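Local coordinates for tight junction protein ZO-3 (Homo sapiens, PDB 3KFV) that serves as a tight-junction scaffold of the MAGUK family, helping to link claudins, junctional adhesion molecules and occludin to actin, here represented by its SH3 and guanylate kinase-like part, at residues Ser123-Gln128 with Asn214-Tyr219; Leu151-Asp156 with Ile270-Thr275; Ala155-Gln160 with Trp239-Ser244. All blocks are in the same frame, centred on the assembly; numbering follows the deposited sequence.

How the interactions relate
Interaction 1 lies about 29 and 32 Å, centre to centre, from interactions 2 and 3, on the other side of the chain's centre. It is partly buried between helices 123-129 and 207-215, beside the SH3 sheet, and combines a hydroxyl-hydroxyl hydrogen bond with apolar contact. Interactions 2 and 3 have centres about 10 Å apart and share A155 and D156 at the start of helix 155-165. Interaction 2 is fully buried and purely apolar, joining the turn before that helix to edge strand 268-272. Interaction 3 lies nearer the surface, where the end of helix 230-240 meets I157, with polar groups gathered beside it.

Interaction 1 (Ser123-Gln128 with Asn214-Tyr219); sequences SALTRQ and NYVQYY
Y215 carries its ring CG anti to the backbone N (chi1 -168°), which sends the phenol out from the last turn of helix 207-215 to T126 and L125 on helix 123-129. T126 holds OG1 beside its own backbone N and anti to the carbonyl carbon, and this hydroxyl meets the phenol: T126 OG1 and Y215 OH are hydrogen-bonded at 2.6 Å, and either may be the donor. The two side chains cross at about a right angle. Next to the bond, L125 runs past the tyrosine in the opposite direction, its CB lying at the ring edge, 3.7 Å from CD2 of Y215. Farther out, CD1 of L125 reaches CG1 of V216 at 4.4 Å. Just beyond V216 the helix closes in a Schellman motif, with Q217 at positive phi.

The surroundings tie this pair to the SH3 domain, whose sheet contains strand 5-9: H10 ND1 also hydrogen-bonds Y215 OH, R25 NE bonds T126 OG1, and R8 NH2 bonds the carbonyl O of Y215. Separately, Y131 meets the Y215 ring edge-to-face. A phenylalanine in place of Y215 would keep the ring but would probably leave H10 ND1 and the T126 hydroxyl each short of a partner. The site is consistent with the joint between SH3 and guanylate kinase-like domains in the MAGUK core. Its chemistry implies a directional link: Y215 OH is held by the T126 hydroxyl and H10, R25 in turn holds the T126 hydroxyl, and L125 and V216 supply apolar cover beside them.

Interaction 2 (Leu151-Asp156 with Ile270-Thr275); sequences LGPVAD and IPLNGT
This is a buried, wholly apolar contact inside the guanylate kinase-like domain, between P153 and V154 in the turn after central strand 148-151 and L272 of edge strand 268-272 of the parallel sheet. The turn leads into helix 155-165, with V154 at the N-cap, and as a whole stands where the P-loop lies in the P-loop NTPase fold. The GxxxxGK signature is not kept here: after G152, I157 and A158 stand where the second glycine and the lysine would be, consistent with a scaffolding rather than a nucleotide-binding role.

The backbones stay well apart, with the CA atoms of V154 and L272 separated by 9.4 Å, because strand 221-227 runs between the two. L272 is hydrogen-bonded through its backbone to I226 of that strand, while V154 rests on F225 and P153 on P227. L236 of helix 230-240 and W279 of helix 278-290 also touch L272. With its CG beside the backbone N (chi1 -61°) and chi2 extended, the leucine fork lies against the turn. One branch, CD1, reaches the ring CD of P153 at 4.4 Å; the other, CD2, meets CG2 of V154 at 4.3 Å.

Interaction 3 (Ala155-Gln160 with Trp239-Ser244); sequences ADIAMQ and WLAPAS
L240, in the last turn of helix 230-240, begins the contact with I157 in the first turn of helix 155-165. Both helices belong to the guanylate kinase-like domain, whose parallel sheet has the strand order 2-3-1-4-5 of P-loop NTPases of the nucleotide kinase type. The side chains of L240 and I157 cross at about a right angle, and CB of L240 makes the closest approach. That CB lies 4.1 Å from CG2 of I157 and just as near to CD1; CD1 of L240 is also close to CG2 of I157. W279 of helix 278-290 touches both residues and continues the apolar cover on that side.

A241 comes next and is the first residue to leave helical geometry. Its CB points toward helix 155-165 and meets the CG1-CD1 arm of I157, both atoms of the arm 3.9 Å from CB of A241; CD1 is shared with L240. With CG1 beside the backbone N (chi1 -67°) and CG2 anti to it, both branches of the isoleucine are turned to meet residues 239-244. The CA atoms of I157 and A241 come within 6.8 Å, the start of one helix lying close to the end of the other.

From A241 the chain folds back through a type I beta turn, closed by the bond from S244 N to A241 O at 2.9 Å. The turn delivers S244 to D156. Its OG is 4.5 Å from OD2 of D156, and the two are joined through R237: NH1 of that arginine forms a salt bridge with D156 OD2 and a hydrogen bond with S244 OG. The carboxylate of D156, near the amino end of helix 155-165, probably also suits the helix dipole. Its other oxygen, OD1, accepts a bond from I157 N at 2.6 Å, the donor standing 44° out of the carboxylate plane.

Interaction 1 (Ser123-Gln128 with Asn214-Tyr219)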
loop_
_atom_site.group_PDB
_atom_site.type_symbol
_atom_site.label_atom_id
_atom_site.label_comp_id
_atom_site.label_asym_id
_atom_site.label_seq_id
_atom_site.Cartn_x
_atom_site.Cartn_y
_atom_site.Cartn_z
ATOM N N SER A 123 -10.878 4.142 -11.340
ATOM C CA SER A 123 -11.425 5.293 -12.061
ATOM C C SER A 123 -12.481 6.082 -11.285
ATOM O O SER A 123 -12.590 7.296 -11.447
ATOM C CB SER A 123 -11.980 4.871 -13.424
ATOM O OG SER A 123 -13.192 4.149 -13.291
ATOM N N ALA A 124 -13.255 5.407 -10.444
ATOM C CA ALA A 124 -14.276 6.097 -9.665
ATOM C C ALA A 124 -13.636 7.039 -8.645
ATOM O O ALA A 124 -14.187 8.096 -8.319
ATOM C CB ALA A 124 -15.187 5.099 -8.976
ATOM N N LEU A 125 -12.471 6.650 -8.136
ATOM C CA LEU A 125 -11.756 7.490 -7.192
ATOM C C LEU A 125 -11.122 8.700 -7.878
ATOM O O LEU A 125 -11.104 9.789 -7.305
ATOM C CB LEU A 125 -10.718 6.678 -6.419
ATOM C CG LEU A 125 -11.287 5.715 -5.370
ATOM C CD1 LEU A 125 -10.191 4.815 -4.806
ATOM C CD2 LEU A 125 -11.991 6.482 -4.251
ATOM N N THR A 126 -10.619 8.526 -9.099
ATOM C CA THR A 126 -10.050 9.654 -9.837
ATOM C C THR A 126 -11.089 10.745 -10.030
ATOM O O THR A 126 -10.773 11.929 -9.994
ATOM C CB THR A 126 -9.526 9.269 -11.226
ATOM O OG1 THR A 126 -8.793 8.044 -11.152
ATOM C CG2 THR A 126 -8.619 10.376 -11.768
ATOM N N ARG A 127 -12.333 10.338 -10.247
ATOM C CA ARG A 127 -13.421 11.294 -10.390
ATOM C C ARG A 127 -13.756 11.896 -9.034
ATOM O O ARG A 127 -13.706 13.116 -8.857
ATOM C CB ARG A 127 -14.655 10.627 -11.005
ATOM C CG ARG A 127 -14.522 10.334 -12.494
ATOM C CD ARG A 127 -14.273 11.615 -13.286
ATOM N N GLN A 128 -14.078 11.036 -8.072
ATOM C CA GLN A 128 -14.434 11.497 -6.733
ATOM C C GLN A 128 -13.321 12.334 -6.102
ATOM O O GLN A 128 -13.582 13.155 -5.220
ATOM C CB GLN A 128 -14.822 10.315 -5.834
ATOM C CG GLN A 128 -16.124 9.631 -6.264
ATOM C CD GLN A 128 -16.326 8.270 -5.622
ATOM O OE1 GLN A 128 -15.391 7.684 -5.070
ATOM N NE2 GLN A 128 -17.555 7.755 -5.695
ATOM N N ASN A 214 -3.479 3.406 -1.137
ATOM C CA ASN A 214 -2.318 3.972 -1.802
ATOM C C ASN A 214 -2.741 5.091 -2.746
ATOM O O ASN A 214 -2.058 6.106 -2.857
ATOM C CB ASN A 214 -1.554 2.900 -2.569
ATOM C CG ASN A 214 -0.704 2.041 -1.669
ATOM O OD1 ASN A 214 -0.385 2.427 -0.547
ATOM N ND2 ASN A 214 -0.324 0.871 -2.155
ATOM N N TYR A 215 -3.878 4.906 -3.411
ATOM C CA TYR A 215 -4.323 5.848 -4.428
ATOM C C TYR A 215 -4.759 7.190 -3.846
ATOM O O TYR A 215 -4.418 8.247 -4.385
ATOM C CB TYR A 215 -5.446 5.245 -5.276
ATOM C CG TYR A 215 -5.743 6.058 -6.513
ATOM C CD1 TYR A 215 -4.770 6.243 -7.489
ATOM C CD2 TYR A 215 -6.982 6.647 -6.704
ATOM C CE1 TYR A 215 -5.027 6.987 -8.621
ATOM C CE2 TYR A 215 -7.247 7.396 -7.836
ATOM C CZ TYR A 215 -6.264 7.560 -8.789
ATOM O OH TYR A 215 -6.511 8.304 -9.912
ATOM N N VAL A 216 -5.518 7.145 -2.754
ATOM C CA VAL A 216 -5.930 8.373 -2.076
ATOM C C VAL A 216 -4.822 8.895 -1.166
ATOM O O VAL A 216 -5.017 9.861 -0.439
ATOM C CB VAL A 216 -7.225 8.189 -1.252
ATOM C CG1 VAL A 216 -8.367 7.750 -2.156
ATOM C CG2 VAL A 216 -7.006 7.197 -0.119
ATOM N N GLN A 217 -3.668 8.236 -1.202
ATOM C CA GLN A 217 -2.465 8.751 -0.550
ATOM C C GLN A 217 -2.480 8.677 0.982
ATOM O O GLN A 217 -1.869 9.498 1.667
ATOM C CB GLN A 217 -2.169 10.170 -1.036
ATOM C CG GLN A 217 -1.966 10.236 -2.541
ATOM C CD GLN A 217 -1.429 11.571 -3.006
ATOM O OE1 GLN A 217 -0.259 11.676 -3.384
ATOM N NE2 GLN A 217 -2.276 12.604 -2.980
ATOM N N TYR A 218 -3.183 7.677 1.503
ATOM C CA TYR A 218 -3.096 7.319 2.906
ATOM C C TYR A 218 -1.875 6.437 3.105
ATOM O O TYR A 218 -1.386 6.283 4.218
ATOM C CB TYR A 218 -4.356 6.575 3.334
ATOM C CG TYR A 218 -5.462 7.493 3.786
ATOM C CD1 TYR A 218 -6.045 7.341 5.033
ATOM C CD2 TYR A 218 -5.905 8.530 2.976
ATOM C CE1 TYR A 218 -7.051 8.186 5.458
ATOM C CE2 TYR A 218 -6.917 9.382 3.390
ATOM C CZ TYR A 218 -7.487 9.206 4.635
ATOM O OH TYR A 218 -8.493 10.046 5.068
ATOM N N TYR A 219 -1.396 5.867 2.002
ATOM C CA TYR A 219 -0.179 5.053 1.961
ATOM C C TYR A 219 0.070 4.238 3.217
ATOM O O TYR A 219 0.960 4.566 4.007
ATOM C CB TYR A 219 1.049 5.913 1.650
ATOM C CG TYR A 219 1.043 6.470 0.251
ATOM C CD1 TYR A 219 1.119 5.628 -0.858
ATOM C CD2 TYR A 219 0.950 7.833 0.032
ATOM C CE1 TYR A 219 1.109 6.131 -2.136
ATOM C CE2 TYR A 219 0.941 8.346 -1.249
ATOM C CZ TYR A 219 1.021 7.491 -2.326
ATOM O OH TYR A 219 1.012 8.019 -3.596
#

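Interaction 2 (Leu151-Asp156 with Ile270-Thr275)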
loop_
_atom_site.group_PDB
_atom_site.type_symbol
_atom_site.label_atom_id
_atom_site.label_comp_id
_atom_site.label_asym_id
_atom_site.label_seq_id
_atom_site.Cartn_x
_atom_site.Cartn_y
_atom_site.Cartn_z
ATOM N N LEU A 151 -0.694 -8.158 6.919
ATOM C CA LEU A 151 -1.037 -9.288 6.064
ATOM C C LEU A 151 -0.263 -10.507 6.522
ATOM O O LEU A 151 0.828 -10.380 7.074
ATOM C CB LEU A 151 -0.691 -8.986 4.611
ATOM C CG LEU A 151 -1.327 -7.737 4.014
ATOM C CD1 LEU A 151 -0.836 -7.531 2.591
ATOM C CD2 LEU A 151 -2.844 -7.838 4.057
ATOM N N GLY A 152 -0.819 -11.689 6.291
ATOM C CA GLY A 152 -0.213 -12.905 6.797
ATOM C C GLY A 152 -1.095 -13.580 7.826
ATOM O O GLY A 152 -2.172 -13.085 8.154
ATOM N N PRO A 153 -0.638 -14.717 8.357
ATOM C CA PRO A 153 -1.485 -15.563 9.200
ATOM C C PRO A 153 -1.515 -15.146 10.668
ATOM O O PRO A 153 -1.859 -15.980 11.509
ATOM C CB PRO A 153 -0.829 -16.948 9.075
ATOM C CG PRO A 153 0.290 -16.798 8.066
ATOM C CD PRO A 153 0.657 -15.353 8.087
ATOM N N VAL A 154 -1.166 -13.898 10.978
ATOM C CA VAL A 154 -1.212 -13.433 12.365
ATOM C C VAL A 154 -1.742 -12.024 12.489
ATOM O O VAL A 154 -1.546 -11.374 13.515
ATOM C CB VAL A 154 0.161 -13.490 13.053
ATOM C CG1 VAL A 154 0.550 -14.931 13.341
ATOM C CG2 VAL A 154 1.216 -12.783 12.208
ATOM N N ALA A 155 -2.415 -11.557 11.445
ATOM C CA ALA A 155 -2.998 -10.223 11.467
ATOM C C ALA A 155 -3.806 -10.029 12.746
ATOM O O ALA A 155 -3.666 -9.018 13.432
ATOM C CB ALA A 155 -3.868 -9.996 10.241
ATOM N N ASP A 156 -4.641 -11.010 13.070
ATOM C CA ASP A 156 -5.492 -10.915 14.253
ATOM C C ASP A 156 -4.675 -10.813 15.541
ATOM O O ASP A 156 -4.914 -9.932 16.371
ATOM C CB ASP A 156 -6.493 -12.080 14.315
ATOM C CG ASP A 156 -5.824 -13.447 14.221
ATOM O OD1 ASP A 156 -4.590 -13.513 14.030
ATOM O OD2 ASP A 156 -6.543 -14.464 14.342
ATOM N N ILE A 270 8.299 -10.022 7.298
ATOM C CA ILE A 270 8.932 -10.458 8.536
ATOM C C ILE A 270 8.745 -11.953 8.689
ATOM O O ILE A 270 7.620 -12.443 8.649
ATOM C CB ILE A 270 8.327 -9.744 9.770
ATOM C CG1 ILE A 270 8.638 -8.245 9.733
ATOM C CG2 ILE A 270 8.840 -10.372 11.060
ATOM C CD1 ILE A 270 8.040 -7.466 10.886
ATOM N N PRO A 271 9.851 -12.685 8.860
ATOM C CA PRO A 271 9.820 -14.144 8.987
ATOM C C PRO A 271 9.274 -14.579 10.339
ATOM O O PRO A 271 9.795 -14.161 11.377
ATOM C CB PRO A 271 11.301 -14.541 8.894
ATOM C CG PRO A 271 12.027 -13.317 8.444
ATOM C CD PRO A 271 11.222 -12.161 8.927
ATOM N N LEU A 272 8.226 -15.397 10.324
ATOM C CA LEU A 272 7.772 -16.065 11.533
ATOM C C LEU A 272 8.688 -17.267 11.729
ATOM O O LEU A 272 8.613 -18.248 10.979
ATOM C CB LEU A 272 6.325 -16.527 11.388
ATOM C CG LEU A 272 5.240 -15.482 11.143
ATOM C CD1 LEU A 272 3.909 -16.170 10.923
ATOM C CD2 LEU A 272 5.147 -14.494 12.294
ATOM N N ASN A 273 9.568 -17.185 12.719
ATOM C CA ASN A 273 10.561 -18.232 12.921
ATOM C C ASN A 273 10.566 -18.750 14.353
ATOM O O ASN A 273 11.600 -18.731 15.023
ATOM C CB ASN A 273 11.953 -17.727 12.531
ATOM N N GLY A 274 9.408 -19.209 14.819
ATOM C CA GLY A 274 9.290 -19.724 16.171
ATOM C C GLY A 274 8.111 -19.168 16.945
ATOM O O GLY A 274 7.132 -18.712 16.360
ATOM N N THR A 275 8.209 -19.206 18.271
ATOM C CA THR A 275 7.107 -18.802 19.140
ATOM C C THR A 275 7.521 -17.677 20.081
ATOM O O THR A 275 6.814 -17.368 21.047
ATOM C CB THR A 275 6.576 -19.996 19.973
ATOM O OG1 THR A 275 7.660 -20.618 20.681
ATOM C CG2 THR A 275 5.908 -21.029 19.073
#

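Interaction 3 (Ala155-Gln160 with Trp239-Ser244)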
loop_
_atom_site.group_PDB
_atom_site.type_symbol
_atom_site.label_atom_id
_atom_site.label_comp_id
_atom_site.label_asym_id
_atom_site.label_seq_id
_atom_site.Cartn_x
_atom_site.Cartn_y
_atom_site.Cartn_z
ATOM N N ALA A 155 -2.415 -11.557 11.445
ATOM C CA ALA A 155 -2.998 -10.223 11.467
ATOM C C ALA A 155 -3.806 -10.029 12.746
ATOM O O ALA A 155 -3.666 -9.018 13.432
ATOM C CB ALA A 155 -3.868 -9.996 10.241
ATOM N N ASP A 156 -4.641 -11.010 13.070
ATOM C CA ASP A 156 -5.492 -10.915 14.253
ATOM C C ASP A 156 -4.675 -10.813 15.541
ATOM O O ASP A 156 -4.914 -9.932 16.371
ATOM C CB ASP A 156 -6.493 -12.080 14.315
ATOM C CG ASP A 156 -5.824 -13.447 14.221
ATOM O OD1 ASP A 156 -4.590 -13.513 14.030
ATOM O OD2 ASP A 156 -6.543 -14.464 14.342
ATOM N N ILE A 157 -3.713 -11.713 15.698
ATOM C CA ILE A 157 -2.842 -11.715 16.868
ATOM C C ILE A 157 -2.050 -10.418 16.975
ATOM O O ILE A 157 -1.991 -9.800 18.042
ATOM C CB ILE A 157 -1.860 -12.897 16.824
ATOM C CG1 ILE A 157 -2.620 -14.219 16.981
ATOM C CG2 ILE A 157 -0.792 -12.742 17.895
ATOM C CD1 ILE A 157 -1.855 -15.428 16.485
ATOM N N ALA A 158 -1.444 -10.013 15.863
ATOM C CA ALA A 158 -0.651 -8.788 15.819
ATOM C C ALA A 158 -1.469 -7.562 16.214
ATOM O O ALA A 158 -1.017 -6.738 17.001
ATOM C CB ALA A 158 -0.046 -8.601 14.439
HETATM N N MSE A 159 -2.676 -7.451 15.671
HETATM C CA MSE A 159 -3.530 -6.291 15.925
HETATM C C MSE A 159 -4.048 -6.214 17.366
HETATM O O MSE A 159 -4.212 -5.120 17.913
HETATM C CB MSE A 159 -4.701 -6.254 14.936
HETATM C CG MSE A 159 -4.292 -5.960 13.501
HETATM SE SE MSE A 159 -5.777 -6.176 12.230
HETATM C CE MSE A 159 -6.799 -4.588 12.692
ATOM N N GLN A 160 -4.309 -7.368 17.972
ATOM C CA GLN A 160 -4.784 -7.400 19.348
ATOM C C GLN A 160 -3.669 -6.979 20.294
ATOM O O GLN A 160 -3.878 -6.164 21.189
ATOM C CB GLN A 160 -5.305 -8.790 19.723
ATOM N N TRP A 239 -0.228 -21.189 20.659
ATOM C CA TRP A 239 0.467 -20.554 21.774
ATOM C C TRP A 239 0.012 -19.111 21.996
ATOM O O TRP A 239 -0.156 -18.683 23.137
ATOM C CB TRP A 239 1.983 -20.658 21.547
ATOM C CG TRP A 239 2.865 -19.686 22.286
ATOM C CD1 TRP A 239 3.623 -18.691 21.732
ATOM C CD2 TRP A 239 3.120 -19.643 23.699
ATOM N NE1 TRP A 239 4.320 -18.024 22.713
ATOM C CE2 TRP A 239 4.028 -18.586 23.929
ATOM C CE3 TRP A 239 2.660 -20.385 24.793
ATOM C CZ2 TRP A 239 4.484 -18.254 25.204
ATOM C CZ3 TRP A 239 3.119 -20.054 26.066
ATOM C CH2 TRP A 239 4.022 -19.000 26.257
ATOM N N LEU A 240 -0.220 -18.375 20.909
ATOM C CA LEU A 240 -0.594 -16.959 20.998
ATOM C C LEU A 240 -2.093 -16.697 20.838
ATOM O O LEU A 240 -2.594 -15.659 21.269
ATOM C CB LEU A 240 0.208 -16.119 19.997
ATOM C CG LEU A 240 1.713 -16.008 20.287
ATOM C CD1 LEU A 240 2.405 -15.161 19.232
ATOM C CD2 LEU A 240 1.992 -15.457 21.689
ATOM N N ALA A 241 -2.804 -17.637 20.224
ATOM C CA ALA A 241 -4.257 -17.543 20.086
ATOM C C ALA A 241 -4.907 -18.868 20.462
ATOM O O ALA A 241 -5.557 -19.503 19.627
ATOM C CB ALA A 241 -4.635 -17.157 18.669
ATOM N N PRO A 242 -4.752 -19.276 21.731
ATOM C CA PRO A 242 -5.148 -20.605 22.208
ATOM C C PRO A 242 -6.597 -20.926 21.855
ATOM O O PRO A 242 -6.885 -22.001 21.323
ATOM C CB PRO A 242 -4.996 -20.494 23.730
ATOM C CG PRO A 242 -4.092 -19.324 23.957
ATOM C CD PRO A 242 -4.383 -18.377 22.839
ATOM N N ALA A 243 -7.496 -19.992 22.140
ATOM C CA ALA A 243 -8.922 -20.222 21.948
ATOM C C ALA A 243 -9.390 -19.946 20.520
ATOM O O ALA A 243 -10.582 -20.042 20.226
ATOM C CB ALA A 243 -9.727 -19.391 22.942
ATOM N N SER A 244 -8.460 -19.604 19.633
ATOM C CA SER A 244 -8.835 -19.242 18.269
ATOM C C SER A 244 -9.288 -20.452 17.454
ATOM O O SER A 244 -8.625 -21.491 17.437
ATOM C CB SER A 244 -7.691 -18.524 17.552
ATOM O OG SER A 244 -8.037 -18.246 16.206
#